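Local coordinates for Box C/D snoRNA protein 1 (Saccharomyces cerevisiae, PDB 6THL) that is required for accumulation of box C/D snoRNAs, in snoRNA processing, transport to the nucleolus and ribosome biogenesis, represented here by its BCD1 domain, at residues 44-50 with 163-169; 49-53 with 170-176; 70-76 with 146-152. All coordinates share one frame; numbering follows the deposited sequence.

Interaction 1: residues 44-50 with 163-169; sequences SVEWILC and FPTIFVA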
loop_
_atom_site.group_PDB
_atom_site.type_symbol
_atom_site.label_atom_id
_atom_site.label_comp_id
_atom_site.label_asym_id
_atom_site.label_seq_id
_atom_site.Cartn_x
_atom_site.Cartn_y
_atom_site.Cartn_z
ATOM N N SER B 44 -17.890 -7.553 -8.122
ATOM C CA SER B 44 -16.557 -7.067 -8.260
ATOM C C SER B 44 -15.747 -8.265 -8.808
ATOM O O SER B 44 -15.888 -9.395 -8.316
ATOM C CB SER B 44 -16.059 -6.570 -6.899
ATOM O OG SER B 44 -17.149 -6.025 -6.156
ATOM N N VAL B 45 -14.945 -8.058 -9.841
ATOM C CA VAL B 45 -13.960 -9.064 -10.167
ATOM C C VAL B 45 -12.555 -8.447 -10.060
ATOM O O VAL B 45 -12.371 -7.246 -10.272
ATOM C CB VAL B 45 -14.207 -9.755 -11.551
ATOM C CG1 VAL B 45 -15.668 -10.132 -11.744
ATOM C CG2 VAL B 45 -13.738 -8.902 -12.704
ATOM N N GLU B 46 -11.570 -9.281 -9.725
ATOM C CA GLU B 46 -10.163 -8.870 -9.766
ATOM C C GLU B 46 -9.468 -9.303 -11.085
ATOM O O GLU B 46 -9.166 -10.476 -11.317
ATOM C CB GLU B 46 -9.408 -9.415 -8.543
ATOM C CG GLU B 46 -7.934 -9.068 -8.591
ATOM C CD GLU B 46 -7.157 -9.695 -7.483
ATOM O OE1 GLU B 46 -6.035 -9.206 -7.265
ATOM O OE2 GLU B 46 -7.656 -10.650 -6.836
ATOM N N TRP B 47 -9.226 -8.341 -11.953
ATOM C CA TRP B 47 -8.559 -8.624 -13.202
ATOM C C TRP B 47 -7.076 -8.679 -12.927
ATOM O O TRP B 47 -6.539 -7.802 -12.284
ATOM C CB TRP B 47 -8.865 -7.543 -14.244
ATOM C CG TRP B 47 -10.273 -7.537 -14.652
ATOM C CD1 TRP B 47 -11.245 -6.713 -14.210
ATOM C CD2 TRP B 47 -10.886 -8.429 -15.579
ATOM N NE1 TRP B 47 -12.442 -7.030 -14.813
ATOM C CE2 TRP B 47 -12.240 -8.084 -15.656
ATOM C CE3 TRP B 47 -10.414 -9.492 -16.358
ATOM C CZ2 TRP B 47 -13.126 -8.748 -16.484
ATOM C CZ3 TRP B 47 -11.309 -10.170 -17.179
ATOM C CH2 TRP B 47 -12.644 -9.792 -17.237
ATOM N N ILE B 48 -6.422 -9.733 -13.389
ATOM C CA ILE B 48 -4.970 -9.803 -13.374
ATOM C C ILE B 48 -4.505 -10.120 -14.788
ATOM O O ILE B 48 -4.733 -11.219 -15.293
ATOM C CB ILE B 48 -4.465 -10.890 -12.417
ATOM C CG1 ILE B 48 -4.763 -10.504 -10.963
ATOM C CG2 ILE B 48 -2.978 -11.087 -12.601
ATOM C CD1 ILE B 48 -4.725 -11.659 -10.003
ATOM N N LEU B 49 -3.865 -9.136 -15.417
ATOM C CA LEU B 49 -3.359 -9.244 -16.780
ATOM C C LEU B 49 -1.923 -9.695 -16.745
ATOM O O LEU B 49 -1.085 -9.035 -16.116
ATOM C CB LEU B 49 -3.436 -7.875 -17.468
ATOM C CG LEU B 49 -4.833 -7.246 -17.463
ATOM C CD1 LEU B 49 -4.872 -6.099 -18.451
ATOM C CD2 LEU B 49 -5.946 -8.219 -17.792
ATOM N N CYS B 50 -1.649 -10.823 -17.404
ATOM C CA CYS B 50 -0.284 -11.337 -17.540
ATOM C C CYS B 50 0.235 -11.038 -18.942
ATOM O O CYS B 50 -0.264 -11.577 -19.952
ATOM C CB CYS B 50 -0.214 -12.827 -17.253
ATOM S SG CYS B 50 -1.292 -13.400 -15.922
ATOM N N PHE B 163 -14.828 -13.027 -4.145
ATOM C CA PHE B 163 -15.225 -12.559 -5.454
ATOM C C PHE B 163 -14.148 -13.009 -6.420
ATOM O O PHE B 163 -12.950 -13.025 -6.078
ATOM C CB PHE B 163 -15.443 -11.003 -5.531
ATOM C CG PHE B 163 -14.173 -10.155 -5.393
ATOM C CD1 PHE B 163 -13.526 -9.674 -6.489
ATOM C CD2 PHE B 163 -13.660 -9.829 -4.149
ATOM C CE1 PHE B 163 -12.381 -8.903 -6.361
ATOM C CE2 PHE B 163 -12.514 -9.068 -4.011
ATOM C CZ PHE B 163 -11.881 -8.592 -5.119
ATOM N N PRO B 164 -14.569 -13.371 -7.627
ATOM C CA PRO B 164 -13.666 -13.918 -8.622
ATOM C C PRO B 164 -12.395 -13.108 -8.827
ATOM O O PRO B 164 -12.419 -11.875 -8.825
ATOM C CB PRO B 164 -14.503 -13.883 -9.912
ATOM C CG PRO B 164 -15.626 -12.938 -9.628
ATOM C CD PRO B 164 -15.913 -13.127 -8.180
ATOM N N THR B 165 -11.300 -13.825 -8.993
ATOM C CA THR B 165 -10.083 -13.266 -9.535
ATOM C C THR B 165 -9.962 -13.907 -10.936
ATOM O O THR B 165 -10.357 -15.064 -11.109
ATOM C CB THR B 165 -8.905 -13.632 -8.615
ATOM O OG1 THR B 165 -9.188 -13.178 -7.274
ATOM C CG2 THR B 165 -7.609 -13.055 -9.120
ATOM N N ILE B 166 -9.476 -13.170 -11.936
ATOM C CA ILE B 166 -9.529 -13.643 -13.309
ATOM C C ILE B 166 -8.284 -13.259 -14.056
ATOM O O ILE B 166 -8.082 -12.083 -14.356
ATOM C CB ILE B 166 -10.709 -13.057 -14.119
ATOM C CG1 ILE B 166 -12.059 -13.205 -13.404
ATOM C CG2 ILE B 166 -10.763 -13.719 -15.497
ATOM C CD1 ILE B 166 -12.590 -14.614 -13.354
ATOM N N PHE B 167 -7.481 -14.276 -14.378
ATOM C CA PHE B 167 -6.179 -14.138 -15.010
ATOM C C PHE B 167 -6.361 -14.125 -16.509
ATOM O O PHE B 167 -7.238 -14.829 -17.048
ATOM C CB PHE B 167 -5.261 -15.326 -14.677
ATOM C CG PHE B 167 -4.842 -15.405 -13.243
ATOM C CD1 PHE B 167 -5.632 -16.066 -12.320
ATOM C CD2 PHE B 167 -3.632 -14.863 -12.831
ATOM C CE1 PHE B 167 -5.259 -16.160 -10.999
ATOM C CE2 PHE B 167 -3.266 -14.942 -11.497
ATOM C CZ PHE B 167 -4.091 -15.594 -10.574
ATOM N N VAL B 168 -5.491 -13.350 -17.162
ATOM C CA VAL B 168 -5.532 -13.089 -18.579
ATOM C C VAL B 168 -4.095 -13.244 -19.087
ATOM O O VAL B 168 -3.158 -12.718 -18.497
ATOM C CB VAL B 168 -6.102 -11.670 -18.866
ATOM C CG1 VAL B 168 -6.246 -11.420 -20.358
ATOM C CG2 VAL B 168 -7.475 -11.503 -18.270
ATOM N N ALA B 169 -3.910 -13.997 -20.159
ATOM C CA ALA B 169 -2.585 -14.174 -20.739
ATOM C C ALA B 169 -2.700 -14.821 -22.116
ATOM O O ALA B 169 -3.677 -15.541 -22.400
ATOM C CB ALA B 169 -1.743 -15.037 -19.834
#
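Glu-46 and Ile-48 bond alternately to Pro-164, Ile-166 and Val-168, pairing strands 40-49 and 165-169 in parallel at the heart of the BCD1 domain's mixed sheet. Glu-46 N meets Pro-164 O at 2.9 Å and 173°, and Ile-166 N returns to Glu-46 O; Ile-48 repeats the pattern, and Cys-50 N ends it on Val-168 O at 2.7 Å. The packed face carries Trp-47, Leu-49, Ile-166 and Val-168. CG2 of Val-168 touches the Trp-47 ring at its edge, while Leu-49 CD2 lies alongside Val-168, 3.6 Å from its CB. Phe-123 of strand 122-126 and residues of helix 81-90 cover this side.

The other face is more polar, and Glu-46 is its partly exposed member. With CG anti to the backbone N (chi1 177°) and the chain extended, Glu-46 runs beside Thr-165, whose OG1 donates to Glu-46 OE2 (3.0 Å) on the anti side, tilted out of the carboxylate plane. Arg-26 forms a salt bridge with the same oxygen. Farther along, Ile-48 CG2 lies 3.8 Å from Phe-167 CD2. Main-chain bonds thus set the register, while a hydroxyl and a guanidinium group probably stabilise the carboxylate's negative charge.

Interaction 2: residues 49-53 with 170-176; sequences LCPMQ and MTEADLP
Asp-174 points its carboxylate into the bend formed by Pro-51, Met-52 and Gln-53, where the chain leaves the central strand pair. CG sits anti to its own carbonyl carbon (chi1 -69°), which carries the carboxylate across to the other loop. There OD2 accepts the backbone N of Gln-53 at 3.1 Å; the N-H is nearly straight on the oxygen (170°) but approaches from above the carboxylate plane, 50° out of it. OD1 faces Met-52, 3.2 Å from its CA and 3.5 Å from its CG, as the two side chains cross at a slant. Met-52 extends through chi2, then bends at chi3, and its SD lies 3.9 Å from CG of Met-170; the two side chains lie side by side, Met-52 SD touching Met-170 through CB and CG, in the more exposed part of the contact.

Deeper in, Cys-50 turns its sulfur toward Leu-175 and Pro-176: SG is 3.7 Å from Pro-176 CD. A type I turn from Glu-172 to Leu-175, closed by Leu-175 N on Glu-172 O, presents Asp-174 to the facing loop. With an alanine here in place of the aspartate, the Gln-53 N-H would probably lose this acceptor and a gap would open beside Pro-51 and Met-52. The two loops are therefore joined by one acidic side chain accepting a main-chain N-H, backed by sulfur and apolar packing.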
loop_
_atom_site.group_PDB
_atom_site.type_symbol
_atom_site.label_atom_id
_atom_site.label_comp_id
_atom_site.label_asym_id
_atom_site.label_seq_id
_atom_site.Cartn_x
_atom_site.Cartn_y
_atom_site.Cartn_z
ATOM N N LEU B 49 -3.865 -9.136 -15.417
ATOM C CA LEU B 49 -3.359 -9.244 -16.780
ATOM C C LEU B 49 -1.923 -9.695 -16.745
ATOM O O LEU B 49 -1.085 -9.035 -16.116
ATOM C CB LEU B 49 -3.436 -7.875 -17.468
ATOM C CG LEU B 49 -4.833 -7.246 -17.463
ATOM C CD1 LEU B 49 -4.872 -6.099 -18.451
ATOM C CD2 LEU B 49 -5.946 -8.219 -17.792
ATOM N N CYS B 50 -1.649 -10.823 -17.404
ATOM C CA CYS B 50 -0.284 -11.337 -17.540
ATOM C C CYS B 50 0.235 -11.038 -18.942
ATOM O O CYS B 50 -0.264 -11.577 -19.952
ATOM C CB CYS B 50 -0.214 -12.827 -17.253
ATOM S SG CYS B 50 -1.292 -13.400 -15.922
ATOM N N PRO B 51 1.242 -10.165 -19.013
ATOM C CA PRO B 51 1.792 -9.790 -20.268
ATOM C C PRO B 51 2.767 -10.857 -20.702
ATOM O O PRO B 51 3.007 -11.813 -19.959
ATOM C CB PRO B 51 2.553 -8.517 -19.923
ATOM C CG PRO B 51 3.128 -8.816 -18.588
ATOM C CD PRO B 51 2.028 -9.590 -17.899
ATOM N N MET B 52 3.365 -10.622 -21.869
ATOM C CA MET B 52 4.225 -11.564 -22.545
ATOM C C MET B 52 5.684 -11.360 -22.142
ATOM O O MET B 52 6.350 -10.391 -22.550
ATOM C CB MET B 52 3.990 -11.433 -24.043
ATOM C CG MET B 52 2.526 -11.682 -24.375
ATOM S SD MET B 52 2.109 -11.932 -26.111
ATOM C CE MET B 52 2.661 -10.368 -26.809
ATOM N N GLN B 53 6.167 -12.296 -21.327
ATOM C CA GLN B 53 7.502 -12.223 -20.745
ATOM C C GLN B 53 8.601 -12.509 -21.781
ATOM O O GLN B 53 8.311 -12.732 -22.957
ATOM C CB GLN B 53 7.581 -13.176 -19.548
ATOM C CG GLN B 53 6.586 -12.854 -18.435
ATOM C CD GLN B 53 6.801 -11.474 -17.835
ATOM O OE1 GLN B 53 7.906 -11.115 -17.477
ATOM N NE2 GLN B 53 5.747 -10.706 -17.717
ATOM N N MET B 170 -1.719 -14.553 -22.979
ATOM C CA MET B 170 -1.713 -15.181 -24.309
ATOM C C MET B 170 -1.407 -16.674 -24.204
ATOM O O MET B 170 -2.077 -17.495 -24.858
ATOM C CB MET B 170 -0.756 -14.483 -25.306
ATOM C CG MET B 170 -1.433 -13.466 -26.245
ATOM S SD MET B 170 -3.071 -13.934 -26.894
ATOM C CE MET B 170 -2.628 -15.067 -28.207
ATOM N N THR B 171 -0.416 -17.000 -23.371
ATOM C CA THR B 171 -0.013 -18.384 -23.093
ATOM C C THR B 171 0.119 -18.641 -21.584
ATOM O O THR B 171 0.195 -17.710 -20.794
ATOM C CB THR B 171 1.328 -18.741 -23.794
ATOM O OG1 THR B 171 2.444 -18.164 -23.096
ATOM C CG2 THR B 171 1.348 -18.244 -25.228
ATOM N N GLU B 172 0.153 -19.919 -21.208
ATOM C CA GLU B 172 0.289 -20.347 -19.816
ATOM C C GLU B 172 1.625 -19.905 -19.220
ATOM O O GLU B 172 1.750 -19.596 -18.028
ATOM C CB GLU B 172 0.225 -21.870 -19.735
ATOM C CG GLU B 172 -1.061 -22.517 -20.255
ATOM C CD GLU B 172 -1.339 -23.875 -19.593
ATOM O OE1 GLU B 172 -0.402 -24.441 -18.967
ATOM O OE2 GLU B 172 -2.494 -24.356 -19.657
ATOM N N ALA B 173 2.641 -19.922 -20.058
ATOM C CA ALA B 173 3.994 -19.630 -19.614
ATOM C C ALA B 173 3.940 -18.353 -18.835
ATOM O O ALA B 173 4.414 -18.299 -17.724
ATOM C CB ALA B 173 4.955 -19.498 -20.805
ATOM N N ASP B 174 3.314 -17.355 -19.445
ATOM C CA ASP B 174 3.070 -16.029 -18.859
ATOM C C ASP B 174 2.301 -15.942 -17.519
ATOM O O ASP B 174 2.511 -15.022 -16.789
ATOM C CB ASP B 174 2.355 -15.154 -19.900
ATOM C CG ASP B 174 3.260 -14.796 -21.084
ATOM O OD1 ASP B 174 2.684 -14.386 -22.149
ATOM O OD2 ASP B 174 4.520 -14.916 -20.916
ATOM N N LEU B 175 1.408 -16.863 -17.196
ATOM C CA LEU B 175 0.778 -16.836 -15.876
ATOM C C LEU B 175 1.865 -16.764 -14.793
ATOM O O LEU B 175 2.964 -17.243 -14.992
ATOM C CB LEU B 175 -0.066 -18.095 -15.647
ATOM C CG LEU B 175 -1.386 -18.305 -16.400
ATOM C CD1 LEU B 175 -1.743 -19.788 -16.438
ATOM C CD2 LEU B 175 -2.518 -17.502 -15.781
ATOM N N PRO B 176 1.561 -16.169 -13.636
ATOM C CA PRO B 176 2.579 -16.106 -12.569
ATOM C C PRO B 176 3.127 -17.489 -12.168
ATOM O O PRO B 176 2.456 -18.499 -12.399
ATOM C CB PRO B 176 1.832 -15.463 -11.403
ATOM C CG PRO B 176 0.387 -15.478 -11.781
ATOM C CD PRO B 176 0.322 -15.467 -13.269
#

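Interaction 3: residues 70-76 with 146-152; sequences KETDFLV and IHEKCIG
The N-terminal end of helix 151-155 docks here against the loop that follows strand 62-70, with Cys-150 at the N-cap position. Two backbone carbonyls of the loop receive the first N-H groups of the helix. Ile-151 N donates to Asp-73 O at 3.1 Å and 168°, the donor tilted from the carbonyl plane; Gly-152 N donates to Glu-71 O, also at 3.1 Å, this time in the carbonyl plane and on a lone pair. The side chain of Cys-150, with SG between its backbone N and carbonyl carbon (chi1 67°), caps a further backbone N just beyond Gly-152.

Beside these bonds lies an apolar cluster. Leu-75, its CG anti to the backbone N (chi1 -174°), spreads its two methyls between two isoleucines: CD2 lies 3.8 Å from Ile-146 CG2, and CD1 is 4.0 Å from Ile-151 CG1, with the leucine crossing each at about a right angle. Val-76 CG1 adds a contact of 4.0 Å with Ile-146 CD1. Phe-123 of strand 122-126 touches both Leu-75 and Ile-146. On the more exposed side, Phe-74 turns its ring edge to the main chain, with CD1 3.7 Å from Lys-149 O in the plane of the ring.

The Glu-71 carboxylate forms a salt bridge with Arg-13 and accepts a hydrogen bond from Phe-41 N, which ties the loop to strand 40-49. Lys-70 NZ and Asp-73 OD1 form a salt bridge from the end of strand 62-70 to the loop. The helix start is thus met by main-chain oxygens and a thiol, whose partial negative charges would probably suit the positive end of the helix dipole.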
loop_
_atom_site.group_PDB
_atom_site.type_symbol
_atom_site.label_atom_id
_atom_site.label_comp_id
_atom_site.label_asym_id
_atom_site.label_seq_id
_atom_site.Cartn_x
_atom_site.Cartn_y
_atom_site.Cartn_z
ATOM N N LYS B 70 -22.449 -6.771 -14.066
ATOM C CA LYS B 70 -23.783 -7.392 -13.994
ATOM C C LYS B 70 -23.689 -8.906 -14.143
ATOM O O LYS B 70 -23.038 -9.389 -15.066
ATOM C CB LYS B 70 -24.705 -6.778 -15.051
ATOM C CG LYS B 70 -24.638 -5.249 -15.087
ATOM C CD LYS B 70 -25.958 -4.590 -15.476
ATOM C CE LYS B 70 -26.424 -4.939 -16.886
ATOM N NZ LYS B 70 -25.536 -4.427 -17.969
ATOM N N GLU B 71 -24.298 -9.647 -13.222
ATOM C CA GLU B 71 -24.184 -11.104 -13.238
ATOM C C GLU B 71 -24.573 -11.660 -14.585
ATOM O O GLU B 71 -23.999 -12.648 -15.055
ATOM C CB GLU B 71 -25.031 -11.773 -12.163
ATOM C CG GLU B 71 -26.542 -11.613 -12.274
ATOM C CD GLU B 71 -27.251 -12.259 -11.085
ATOM O OE1 GLU B 71 -26.762 -13.294 -10.571
ATOM O OE2 GLU B 71 -28.293 -11.740 -10.635
ATOM N N THR B 72 -25.557 -11.013 -15.200
ATOM C CA THR B 72 -26.000 -11.354 -16.541
ATOM C C THR B 72 -25.224 -10.454 -17.497
ATOM O O THR B 72 -25.710 -9.387 -17.899
ATOM C CB THR B 72 -27.510 -11.110 -16.679
ATOM O OG1 THR B 72 -27.767 -9.715 -16.479
ATOM C CG2 THR B 72 -28.310 -11.912 -15.630
ATOM N N ASP B 73 -23.997 -10.864 -17.800
ATOM C CA ASP B 73 -23.147 -10.209 -18.789
ATOM C C ASP B 73 -22.119 -11.217 -19.204
ATOM O O ASP B 73 -21.574 -11.924 -18.348
ATOM C CB ASP B 73 -22.336 -9.058 -18.185
ATOM C CG ASP B 73 -22.992 -7.706 -18.317
ATOM O OD1 ASP B 73 -24.083 -7.570 -18.887
ATOM O OD2 ASP B 73 -22.378 -6.744 -17.813
ATOM N N PHE B 74 -21.792 -11.268 -20.486
ATOM C CA PHE B 74 -20.634 -12.059 -20.879
ATOM C C PHE B 74 -19.430 -11.436 -20.146
ATOM O O PHE B 74 -19.504 -10.268 -19.749
ATOM C CB PHE B 74 -20.429 -12.037 -22.396
ATOM C CG PHE B 74 -21.569 -12.626 -23.186
ATOM C CD1 PHE B 74 -22.095 -13.884 -22.854
ATOM C CD2 PHE B 74 -22.085 -11.940 -24.304
ATOM C CE1 PHE B 74 -23.126 -14.425 -23.600
ATOM C CE2 PHE B 74 -23.115 -12.477 -25.057
ATOM C CZ PHE B 74 -23.636 -13.721 -24.703
ATOM N N LEU B 75 -18.341 -12.190 -19.961
ATOM C CA LEU B 75 -17.162 -11.688 -19.225
ATOM C C LEU B 75 -16.447 -10.467 -19.850
ATOM O O LEU B 75 -16.081 -9.522 -19.152
ATOM C CB LEU B 75 -16.149 -12.805 -19.028
ATOM C CG LEU B 75 -14.946 -12.429 -18.157
ATOM C CD1 LEU B 75 -15.368 -12.178 -16.706
ATOM C CD2 LEU B 75 -13.854 -13.490 -18.240
ATOM N N VAL B 76 -16.216 -10.490 -21.154
ATOM C CA VAL B 76 -15.656 -9.319 -21.821
ATOM C C VAL B 76 -16.539 -8.072 -21.650
ATOM O O VAL B 76 -16.016 -6.962 -21.600
ATOM C CB VAL B 76 -15.402 -9.564 -23.331
ATOM C CG1 VAL B 76 -14.247 -10.537 -23.519
ATOM C CG2 VAL B 76 -16.663 -10.055 -24.055
ATOM N N ILE B 146 -15.235 -18.216 -21.908
ATOM C CA ILE B 146 -15.832 -16.931 -21.595
ATOM C C ILE B 146 -16.946 -16.584 -22.567
ATOM O O ILE B 146 -17.896 -15.903 -22.191
ATOM C CB ILE B 146 -14.771 -15.819 -21.566
ATOM C CG1 ILE B 146 -14.419 -15.334 -22.986
ATOM C CG2 ILE B 146 -13.533 -16.312 -20.819
ATOM C CD1 ILE B 146 -13.236 -14.385 -23.034
ATOM N N HIS B 147 -16.843 -17.095 -23.794
ATOM C CA HIS B 147 -17.740 -16.726 -24.884
ATOM C C HIS B 147 -18.972 -17.602 -24.964
ATOM O O HIS B 147 -19.831 -17.396 -25.806
ATOM C CB HIS B 147 -16.973 -16.769 -26.200
ATOM C CG HIS B 147 -15.784 -15.866 -26.205
ATOM N ND1 HIS B 147 -15.884 -14.510 -25.973
ATOM C CD2 HIS B 147 -14.465 -16.123 -26.364
ATOM C CE1 HIS B 147 -14.681 -13.968 -26.012
ATOM N NE2 HIS B 147 -13.801 -14.925 -26.247
ATOM N N GLU B 148 -19.071 -18.566 -24.073
ATOM C CA GLU B 148 -20.102 -19.555 -24.165
ATOM C C GLU B 148 -20.984 -19.500 -22.935
ATOM O O GLU B 148 -21.719 -20.432 -22.694
ATOM C CB GLU B 148 -19.441 -20.927 -24.316
ATOM C CG GLU B 148 -18.083 -20.860 -25.051
ATOM C CD GLU B 148 -17.715 -22.089 -25.901
ATOM O OE1 GLU B 148 -18.594 -22.927 -26.189
ATOM O OE2 GLU B 148 -16.534 -22.192 -26.323
ATOM N N LYS B 149 -20.924 -18.399 -22.174
ATOM C CA LYS B 149 -21.619 -18.262 -20.860
ATOM C C LYS B 149 -21.491 -16.865 -20.222
ATOM O O LYS B 149 -20.495 -16.159 -20.410
ATOM C CB LYS B 149 -21.084 -19.283 -19.841
ATOM C CG LYS B 149 -21.966 -20.501 -19.573
ATOM C CD LYS B 149 -21.202 -21.485 -18.691
ATOM C CE LYS B 149 -21.591 -22.941 -18.893
ATOM N NZ LYS B 149 -22.431 -23.397 -17.759
ATOM N N CYS B 150 -22.501 -16.495 -19.449
ATOM C CA CYS B 150 -22.459 -15.272 -18.661
ATOM C C CYS B 150 -21.712 -15.548 -17.331
ATOM O O CYS B 150 -21.609 -16.707 -16.885
ATOM C CB CYS B 150 -23.881 -14.724 -18.424
ATOM S SG CYS B 150 -24.935 -15.763 -17.368
ATOM N N ILE B 151 -21.185 -14.481 -16.720
ATOM C CA ILE B 151 -20.395 -14.569 -15.464
ATOM C C ILE B 151 -21.111 -15.425 -14.422
ATOM O O ILE B 151 -20.477 -16.240 -13.740
ATOM C CB ILE B 151 -20.176 -13.176 -14.827
ATOM C CG1 ILE B 151 -19.228 -12.349 -15.678
ATOM C CG2 ILE B 151 -19.603 -13.283 -13.421
ATOM C CD1 ILE B 151 -19.365 -10.867 -15.426
ATOM N N GLY B 152 -22.418 -15.179 -14.285
ATOM C CA GLY B 152 -23.271 -15.862 -13.333
ATOM C C GLY B 152 -23.267 -17.359 -13.551
ATOM O O GLY B 152 -23.316 -18.137 -12.593
#

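How the interactions relate
From the N terminus, strand 40-49 and the loop after it come first, supplying 44-50 to interaction 1 and the overlapping 49-53 to interaction 2; the two share Leu-49 and Cys-50. The loop at 70-76 follows, and its partner 146-152 closes interaction 3 before the chain reaches 163-169 and then 170-176. Interaction 3 is therefore nested inside the long loops closed by interactions 1 and 2. Interaction 1 joins the central strands, and interaction 2 joins the loops leaving them, touching it where Phe-167 packs on Leu-175 and Pro-176. Interaction 3 lies on the Trp-47 face, with Leu-75 against Trp-47 and Ile-166; it stays about 10 Å from interaction 2 at the nearest atoms.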